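Local coordinates for translation initiation factor eIF2b-like protein (Chaetomium thermophilum, PDB 4ZEM) that forms the beta subunit of the regulatory subcomplex of eIF2B, the complex that probably promotes guanine nucleotide exchange on eIF2 in translation initiation, at residues A[41-46]-A[307-312]; A[242-245]-A[249-252]; A[275-280]-A[374-379]. All blocks are in the same frame, centred on the assembly; numbering follows the deposited sequence.

Interaction 1: A[41-46]-A[307-312]; sequences TGDECA and VYKFCP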
loop_
_atom_site.group_PDB
_atom_site.type_symbol
_atom_site.label_atom_id
_atom_site.label_comp_id
_atom_site.label_asym_id
_atom_site.label_seq_id
_atom_site.Cartn_x
_atom_site.Cartn_y
_atom_site.Cartn_z
ATOM N N THR A 41 0.800 -9.242 -8.056
ATOM C CA THR A 41 -0.428 -8.949 -7.316
ATOM C C THR A 41 -0.198 -8.331 -5.942
ATOM O O THR A 41 0.816 -8.597 -5.293
ATOM C CB THR A 41 -1.263 -10.223 -7.107
ATOM O OG1 THR A 41 -0.387 -11.310 -6.792
ATOM C CG2 THR A 41 -2.046 -10.570 -8.362
ATOM N N GLY A 42 -1.155 -7.517 -5.504
ATOM C CA GLY A 42 -1.140 -6.950 -4.165
ATOM C C GLY A 42 -0.023 -5.982 -3.831
ATOM O O GLY A 42 0.212 -5.017 -4.551
ATOM N N ASP A 43 0.630 -6.205 -2.697
ATOM C CA ASP A 43 1.649 -5.278 -2.210
ATOM C C ASP A 43 2.977 -5.321 -2.972
ATOM O O ASP A 43 3.739 -4.350 -2.939
ATOM C CB ASP A 43 1.913 -5.521 -0.722
ATOM C CG ASP A 43 0.636 -5.723 0.072
ATOM O OD1 ASP A 43 -0.437 -5.303 -0.410
ATOM O OD2 ASP A 43 0.708 -6.288 1.186
ATOM N N GLU A 44 3.271 -6.426 -3.655
ATOM C CA GLU A 44 4.519 -6.488 -4.410
ATOM C C GLU A 44 4.331 -5.718 -5.707
ATOM O O GLU A 44 5.291 -5.353 -6.383
ATOM C CB GLU A 44 4.945 -7.928 -4.690
ATOM C CG GLU A 44 3.988 -8.708 -5.563
ATOM C CD GLU A 44 4.417 -10.153 -5.735
ATOM O OE1 GLU A 44 5.599 -10.455 -5.465
ATOM O OE2 GLU A 44 3.576 -10.983 -6.142
ATOM N N CYS A 45 3.068 -5.472 -6.027
ATOM C CA CYS A 45 2.678 -4.591 -7.110
ATOM C C CYS A 45 3.050 -3.142 -6.782
ATOM O O CYS A 45 3.484 -2.393 -7.659
ATOM C CB CYS A 45 1.178 -4.747 -7.383
ATOM S SG CYS A 45 0.384 -3.432 -8.276
ATOM N N ALA A 46 2.888 -2.756 -5.518
ATOM C CA ALA A 46 3.198 -1.393 -5.079
ATOM C C ALA A 46 4.662 -1.053 -5.338
ATOM O O ALA A 46 4.978 0.006 -5.887
ATOM C CB ALA A 46 2.875 -1.222 -3.611
ATOM N N VAL A 307 0.459 2.956 5.190
ATOM C CA VAL A 307 0.009 4.244 4.666
ATOM C C VAL A 307 -0.016 4.276 3.132
ATOM O O VAL A 307 -0.846 4.960 2.533
ATOM C CB VAL A 307 0.899 5.389 5.218
ATOM C CG1 VAL A 307 0.553 6.725 4.594
ATOM C CG2 VAL A 307 0.762 5.456 6.731
ATOM N N TYR A 308 0.874 3.520 2.496
ATOM C CA TYR A 308 0.883 3.461 1.038
ATOM C C TYR A 308 -0.420 2.866 0.483
ATOM O O TYR A 308 -0.732 3.035 -0.693
ATOM C CB TYR A 308 2.102 2.680 0.516
ATOM C CG TYR A 308 2.069 1.184 0.701
ATOM C CD1 TYR A 308 1.683 0.350 -0.339
ATOM C CD2 TYR A 308 2.447 0.597 1.907
ATOM C CE1 TYR A 308 1.661 -1.024 -0.187
ATOM C CE2 TYR A 308 2.427 -0.783 2.071
ATOM C CZ TYR A 308 2.032 -1.586 1.022
ATOM O OH TYR A 308 2.004 -2.954 1.173
ATOM N N LYS A 309 -1.169 2.154 1.317
ATOM C CA LYS A 309 -2.462 1.640 0.887
ATOM C C LYS A 309 -3.616 2.626 1.150
ATOM O O LYS A 309 -4.772 2.339 0.839
ATOM C CB LYS A 309 -2.719 0.282 1.545
ATOM C CG LYS A 309 -1.602 -0.692 1.207
ATOM C CD LYS A 309 -2.059 -2.091 0.853
ATOM C CE LYS A 309 -2.094 -3.007 2.048
ATOM N NZ LYS A 309 -2.350 -4.408 1.611
ATOM N N PHE A 310 -3.296 3.794 1.702
ATOM C CA PHE A 310 -4.294 4.851 1.900
ATOM C C PHE A 310 -4.685 5.524 0.581
ATOM O O PHE A 310 -3.886 6.268 0.007
ATOM C CB PHE A 310 -3.773 5.922 2.859
ATOM C CG PHE A 310 -3.909 5.569 4.314
ATOM C CD1 PHE A 310 -3.634 4.288 4.768
ATOM C CD2 PHE A 310 -4.313 6.526 5.232
ATOM C CE1 PHE A 310 -3.758 3.968 6.114
ATOM C CE2 PHE A 310 -4.440 6.211 6.574
ATOM C CZ PHE A 310 -4.164 4.928 7.015
ATOM N N CYS A 311 -5.910 5.291 0.111
ATOM C CA CYS A 311 -6.373 5.939 -1.114
ATOM C C CYS A 311 -6.993 7.287 -0.766
ATOM O O CYS A 311 -7.878 7.358 0.084
ATOM C CB CYS A 311 -7.400 5.068 -1.842
ATOM S SG CYS A 311 -6.777 3.494 -2.459
ATOM N N PRO A 312 -6.578 8.352 -1.469
ATOM C CA PRO A 312 -6.970 9.736 -1.169
ATOM C C PRO A 312 -8.318 10.129 -1.758
ATOM O O PRO A 312 -8.540 11.288 -2.107
ATOM C CB PRO A 312 -5.849 10.569 -1.809
ATOM C CG PRO A 312 -4.971 9.592 -2.576
ATOM C CD PRO A 312 -5.698 8.287 -2.644
#
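D43 and K309 form the charged part of the contact: K309 NZ lies 2.9 Å from D43 OD1, in a salt bridge that is also a hydrogen bond. The ammonium group comes to the syn side of the oxygen, tilted 29° out of the carboxylate plane. To get there the lysine chain bends at both chi2 and chi3, while its CG rests against one face of the Y308 ring, toward the rim. NZ has a second, weak hydrogen bond to A272 O, so two oxygens share the amine. With an alanine in place of D43 the carboxylate is gone, and the K309 ammonium, left with the weak bond to A272 O, would probably be freer to move. The bridge links two parts of the family architecture: the D43 side belongs to the N-terminal helical part that includes helix 43-59, and 307-312 belongs to the loop after strand 301-304 of the Rossmann-like domain. Apolar contact lies beside the charged pair. Y308 has CG between its backbone N and carbonyl carbon (chi1 73°), which sends the ring toward the helix, where A46 CB approaches Y308 CE1 at 3.6 Å. At the far end of the ring the phenol OH meets D43 CB near the ring plane, and the carboxylate stands almost perpendicular to the ring (87°). I174 of helix 154-182 packs on both A46 and Y308, and V88 also touches the tyrosine.

Interaction 2: A[242-245]-A[249-252]; sequences KLNA and STIN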
loop_
_atom_site.group_PDB
_atom_site.type_symbol
_atom_site.label_atom_id
_atom_site.label_comp_id
_atom_site.label_asym_id
_atom_site.label_seq_id
_atom_site.Cartn_x
_atom_site.Cartn_y
_atom_site.Cartn_z
ATOM N N LYS A 242 3.876 -22.496 11.792
ATOM C CA LYS A 242 4.781 -21.481 12.304
ATOM C C LYS A 242 4.323 -20.937 13.655
ATOM O O LYS A 242 5.129 -20.725 14.551
ATOM C CB LYS A 242 4.966 -20.358 11.289
ATOM C CG LYS A 242 6.246 -19.572 11.485
ATOM C CD LYS A 242 6.496 -18.627 10.326
ATOM C CE LYS A 242 7.766 -17.823 10.543
ATOM N NZ LYS A 242 7.897 -16.728 9.546
ATOM N N LEU A 243 3.021 -20.717 13.794
ATOM C CA LEU A 243 2.453 -20.194 15.032
ATOM C C LEU A 243 2.564 -21.161 16.196
ATOM O O LEU A 243 2.868 -20.768 17.315
ATOM C CB LEU A 243 0.994 -19.795 14.829
ATOM C CG LEU A 243 0.731 -18.526 14.027
ATOM C CD1 LEU A 243 -0.758 -18.313 13.846
ATOM C CD2 LEU A 243 1.369 -17.325 14.696
ATOM N N ASN A 244 2.311 -22.431 15.918
ATOM C CA ASN A 244 2.375 -23.474 16.931
ATOM C C ASN A 244 3.781 -23.622 17.502
ATOM O O ASN A 244 3.949 -23.814 18.707
ATOM C CB ASN A 244 1.900 -24.815 16.360
ATOM C CG ASN A 244 0.422 -24.811 15.997
ATOM O OD1 ASN A 244 -0.365 -24.018 16.526
ATOM N ND2 ASN A 244 0.037 -25.703 15.089
ATOM N N ALA A 245 4.788 -23.511 16.640
ATOM C CA ALA A 245 6.176 -23.630 17.082
ATOM C C ALA A 245 6.567 -22.452 17.970
ATOM O O ALA A 245 7.396 -22.578 18.867
ATOM C CB ALA A 245 7.104 -23.730 15.888
ATOM N N SER A 249 -1.370 -21.190 20.180
ATOM C CA SER A 249 -2.431 -22.124 19.831
ATOM C C SER A 249 -3.235 -21.601 18.651
ATOM O O SER A 249 -3.428 -20.392 18.500
ATOM C CB SER A 249 -3.340 -22.396 21.038
ATOM O OG SER A 249 -2.604 -23.022 22.078
ATOM N N THR A 250 -3.679 -22.518 17.800
ATOM C CA THR A 250 -4.472 -22.151 16.632
ATOM C C THR A 250 -5.772 -22.927 16.587
ATOM O O THR A 250 -5.823 -24.118 16.911
ATOM C CB THR A 250 -3.702 -22.363 15.312
ATOM O OG1 THR A 250 -3.158 -23.692 15.284
ATOM C CG2 THR A 250 -2.568 -21.363 15.200
ATOM N N ILE A 251 -6.829 -22.216 16.209
ATOM C CA ILE A 251 -8.152 -22.794 16.109
ATOM C C ILE A 251 -8.687 -22.663 14.693
ATOM O O ILE A 251 -8.590 -21.605 14.079
ATOM C CB ILE A 251 -9.118 -22.121 17.105
ATOM C CG1 ILE A 251 -8.665 -22.419 18.541
ATOM C CG2 ILE A 251 -10.553 -22.585 16.871
ATOM C CD1 ILE A 251 -9.509 -21.772 19.632
ATOM N N ASN A 252 -9.206 -23.760 14.162
ATOM C CA ASN A 252 -9.894 -23.735 12.880
ATOM C C ASN A 252 -11.392 -23.746 13.115
ATOM O O ASN A 252 -11.905 -24.599 13.835
ATOM C CB ASN A 252 -9.479 -24.914 11.998
ATOM C CG ASN A 252 -8.215 -24.632 11.215
ATOM O OD1 ASN A 252 -8.073 -23.573 10.599
ATOM N ND2 ASN A 252 -7.280 -25.575 11.243
#
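T250 of strand 249-252 faces L243 and N244 of helix 237-246, the helix that precedes it in the chain. Together with the parallel strand 218-222 these elements make a beta-alpha-beta crossover of the Rossmann-like domain, and 249-252 is the outermost strand on this side of the sheet within the chain. The turn between helix and strand is short, and it brings the CA atoms of N244 and S249 to 5.8 Å. T250 loses the most surface to the contact. Its CB points toward the helix, and its two branches divide the work: the methyl CG2 turns to L243, the hydroxyl OG1 to N244. OG1 takes the crowded position between the backbone N and the carbonyl carbon (chi1 51°), while CG2 lies anti to the carbonyl carbon. N244 comes next in buried surface. Its side chain meets the threonine at about a right angle, and N244 CG stops 3.8 Å from T250 OG1. L243 is the buried member, packed also against V219 of the neighbouring strand and L208 of helix 202-214, so the inner side of the contact runs into the helix-sheet interface. R240, one turn earlier on the helix, also touches T250. L243 and T250 cross obliquely, the leucine CD1 ending 3.8 Å from the threonine CG2.

Interaction 3: A[275-280]-A[374-379]; sequences VYQNGG and GIYADH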
loop_
_atom_site.group_PDB
_atom_site.type_symbol
_atom_site.label_atom_id
_atom_site.label_comp_id
_atom_site.label_asym_id
_atom_site.label_seq_id
_atom_site.Cartn_x
_atom_site.Cartn_y
_atom_site.Cartn_z
ATOM N N VAL A 275 -7.461 1.708 2.111
ATOM C CA VAL A 275 -8.181 2.543 3.064
ATOM C C VAL A 275 -8.701 3.765 2.316
ATOM O O VAL A 275 -8.060 4.244 1.385
ATOM C CB VAL A 275 -7.286 2.982 4.242
ATOM C CG1 VAL A 275 -8.044 3.919 5.196
ATOM C CG2 VAL A 275 -6.782 1.774 4.990
ATOM N N TYR A 276 -9.858 4.271 2.722
ATOM C CA TYR A 276 -10.427 5.442 2.083
ATOM C C TYR A 276 -10.508 6.623 3.040
ATOM O O TYR A 276 -10.398 6.464 4.258
ATOM C CB TYR A 276 -11.802 5.107 1.514
ATOM C CG TYR A 276 -11.739 4.032 0.460
ATOM C CD1 TYR A 276 -12.053 2.711 0.763
ATOM C CD2 TYR A 276 -11.333 4.333 -0.839
ATOM C CE1 TYR A 276 -11.984 1.722 -0.205
ATOM C CE2 TYR A 276 -11.263 3.355 -1.813
ATOM C CZ TYR A 276 -11.588 2.050 -1.493
ATOM O OH TYR A 276 -11.516 1.073 -2.460
ATOM N N GLN A 277 -10.697 7.807 2.472
ATOM C CA GLN A 277 -10.698 9.049 3.232
ATOM C C GLN A 277 -11.763 9.079 4.323
ATOM O O GLN A 277 -11.565 9.680 5.374
ATOM C CB GLN A 277 -10.905 10.219 2.274
ATOM C CG GLN A 277 -9.698 10.489 1.398
ATOM C CD GLN A 277 -9.827 11.775 0.623
ATOM O OE1 GLN A 277 -10.880 12.059 0.050
ATOM N NE2 GLN A 277 -8.755 12.560 0.592
ATOM N N ASN A 278 -12.895 8.440 4.055
ATOM C CA ASN A 278 -13.988 8.357 5.011
ATOM C C ASN A 278 -13.737 7.322 6.106
ATOM O O ASN A 278 -14.508 7.214 7.055
ATOM C CB ASN A 278 -15.292 8.034 4.281
ATOM C CG ASN A 278 -15.313 6.617 3.742
ATOM O OD1 ASN A 278 -14.272 6.059 3.384
ATOM N ND2 ASN A 278 -16.498 6.028 3.673
ATOM N N GLY A 279 -12.666 6.550 5.959
ATOM C CA GLY A 279 -12.336 5.518 6.925
ATOM C C GLY A 279 -12.865 4.148 6.540
ATOM O O GLY A 279 -12.702 3.181 7.279
ATOM N N GLY A 280 -13.485 4.057 5.368
ATOM C CA GLY A 280 -13.946 2.783 4.852
ATOM C C GLY A 280 -12.767 1.935 4.408
ATOM O O GLY A 280 -11.669 2.447 4.182
ATOM N N GLY A 374 -5.175 13.874 9.069
ATOM C CA GLY A 374 -3.810 14.345 9.222
ATOM C C GLY A 374 -2.827 13.539 8.393
ATOM O O GLY A 374 -1.949 14.096 7.735
ATOM N N ILE A 375 -3.000 12.222 8.402
ATOM C CA ILE A 375 -2.136 11.319 7.658
ATOM C C ILE A 375 -2.263 11.552 6.153
ATOM O O ILE A 375 -1.257 11.593 5.440
ATOM C CB ILE A 375 -2.450 9.843 8.003
ATOM C CG1 ILE A 375 -2.167 9.592 9.489
ATOM C CG2 ILE A 375 -1.652 8.890 7.119
ATOM C CD1 ILE A 375 -2.590 8.224 9.994
ATOM N N TYR A 376 -3.489 11.738 5.672
ATOM C CA TYR A 376 -3.687 11.992 4.247
ATOM C C TYR A 376 -2.996 13.281 3.818
ATOM O O TYR A 376 -2.319 13.317 2.789
ATOM C CB TYR A 376 -5.175 12.058 3.894
ATOM C CG TYR A 376 -5.754 10.702 3.576
ATOM C CD1 TYR A 376 -6.579 10.039 4.483
ATOM C CD2 TYR A 376 -5.476 10.083 2.363
ATOM C CE1 TYR A 376 -7.109 8.790 4.186
ATOM C CE2 TYR A 376 -5.988 8.834 2.060
ATOM C CZ TYR A 376 -6.806 8.193 2.968
ATOM O OH TYR A 376 -7.319 6.958 2.646
ATOM N N ALA A 377 -3.149 14.329 4.619
ATOM C CA ALA A 377 -2.534 15.621 4.319
ATOM C C ALA A 377 -1.001 15.537 4.312
ATOM O O ALA A 377 -0.343 16.190 3.507
ATOM C CB ALA A 377 -3.003 16.664 5.313
ATOM N N ASP A 378 -0.443 14.725 5.206
ATOM C CA ASP A 378 1.005 14.539 5.301
ATOM C C ASP A 378 1.633 13.865 4.072
ATOM O O ASP A 378 2.790 14.121 3.750
ATOM C CB ASP A 378 1.352 13.727 6.554
ATOM C CG ASP A 378 1.281 14.550 7.829
ATOM O OD1 ASP A 378 1.291 15.797 7.745
ATOM O OD2 ASP A 378 1.224 13.941 8.918
ATOM N N HIS A 379 0.894 12.976 3.416
ATOM C CA HIS A 379 1.465 12.195 2.320
ATOM C C HIS A 379 0.985 12.580 0.915
ATOM O O HIS A 379 1.610 12.205 -0.075
ATOM C CB HIS A 379 1.201 10.709 2.572
ATOM C CG HIS A 379 1.849 10.198 3.820
ATOM N ND1 HIS A 379 1.317 10.407 5.073
ATOM C CD2 HIS A 379 3.007 9.521 4.009
ATOM C CE1 HIS A 379 2.110 9.865 5.981
ATOM N NE2 HIS A 379 3.143 9.321 5.363
#
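Y376, with chi1 at -87°, swings its ring from helix 372-379 toward the turn that holds Q277; Q277 has CG anti to its carbonyl carbon (chi1 -71°), which sets that methylene over the ring face. Q277 CG stands 4.0 Å from the Y376 ring centroid, only 11° off the normal, a CH-pi contact made by the aliphatic part of the glutamine. Beyond CG the chain runs extended, and its amide is turned steeply against the ring. The phenol end meets backbone. Y376 OH lies among the peptide groups of V275, Y276 and Q277, with V275 CG1 at 4.0 Å. V275 O is near the ring plane, 3.1 Å from Y376 OH, but the angle is too poor for a hydrogen bond; instead the hydroxyl has a weak one to C311 O.

The segment 275-280 is the connection of a beta-hairpin between strands 274-275 and 281-284, turning as a type I beta turn from Y276 to G279. G279 N donates to Y276 O at 2.8 Å, and N278 OD1 accepts from G280 N at 2.9 Å in an Asx turn. On the helix, I375 O receives both H379 N and H379 ND1, from opposite faces of its plane, which ties the imidazole to the last turn.

Across the contact, then, the tyrosine offers its face to a methylene, which probably limits turning of the ring, and hides its hydroxyl among peptides, where the weak bond to C311 O gives this buried polar atom a partner and probably steadies the position of the phenol end.

Overall arrangement
Interactions 1 and 3 adjoin, their centres 13 Å apart. The loop 307-312 of interaction 1 is bound by backbone hydrogen bonds to V275 of interaction 3. Their segments alternate along the chain, and this loop meets helix 43-59 in interaction 1 while its P312 packs on Y376 of helix 372-379. Interaction 2 is remote, 28 Å from interaction 1 and 34 Å from interaction 3 between centres, at an edge of the Rossmann-like sheet, and joins elements adjacent in sequence. Chemistry follows place: a partly buried salt bridge beside a tyrosine-alanine contact near the chain centre, a methylene over a tyrosine face in the buried hairpin contact, and small, mixed side-chain contacts at the more exposed sheet edge.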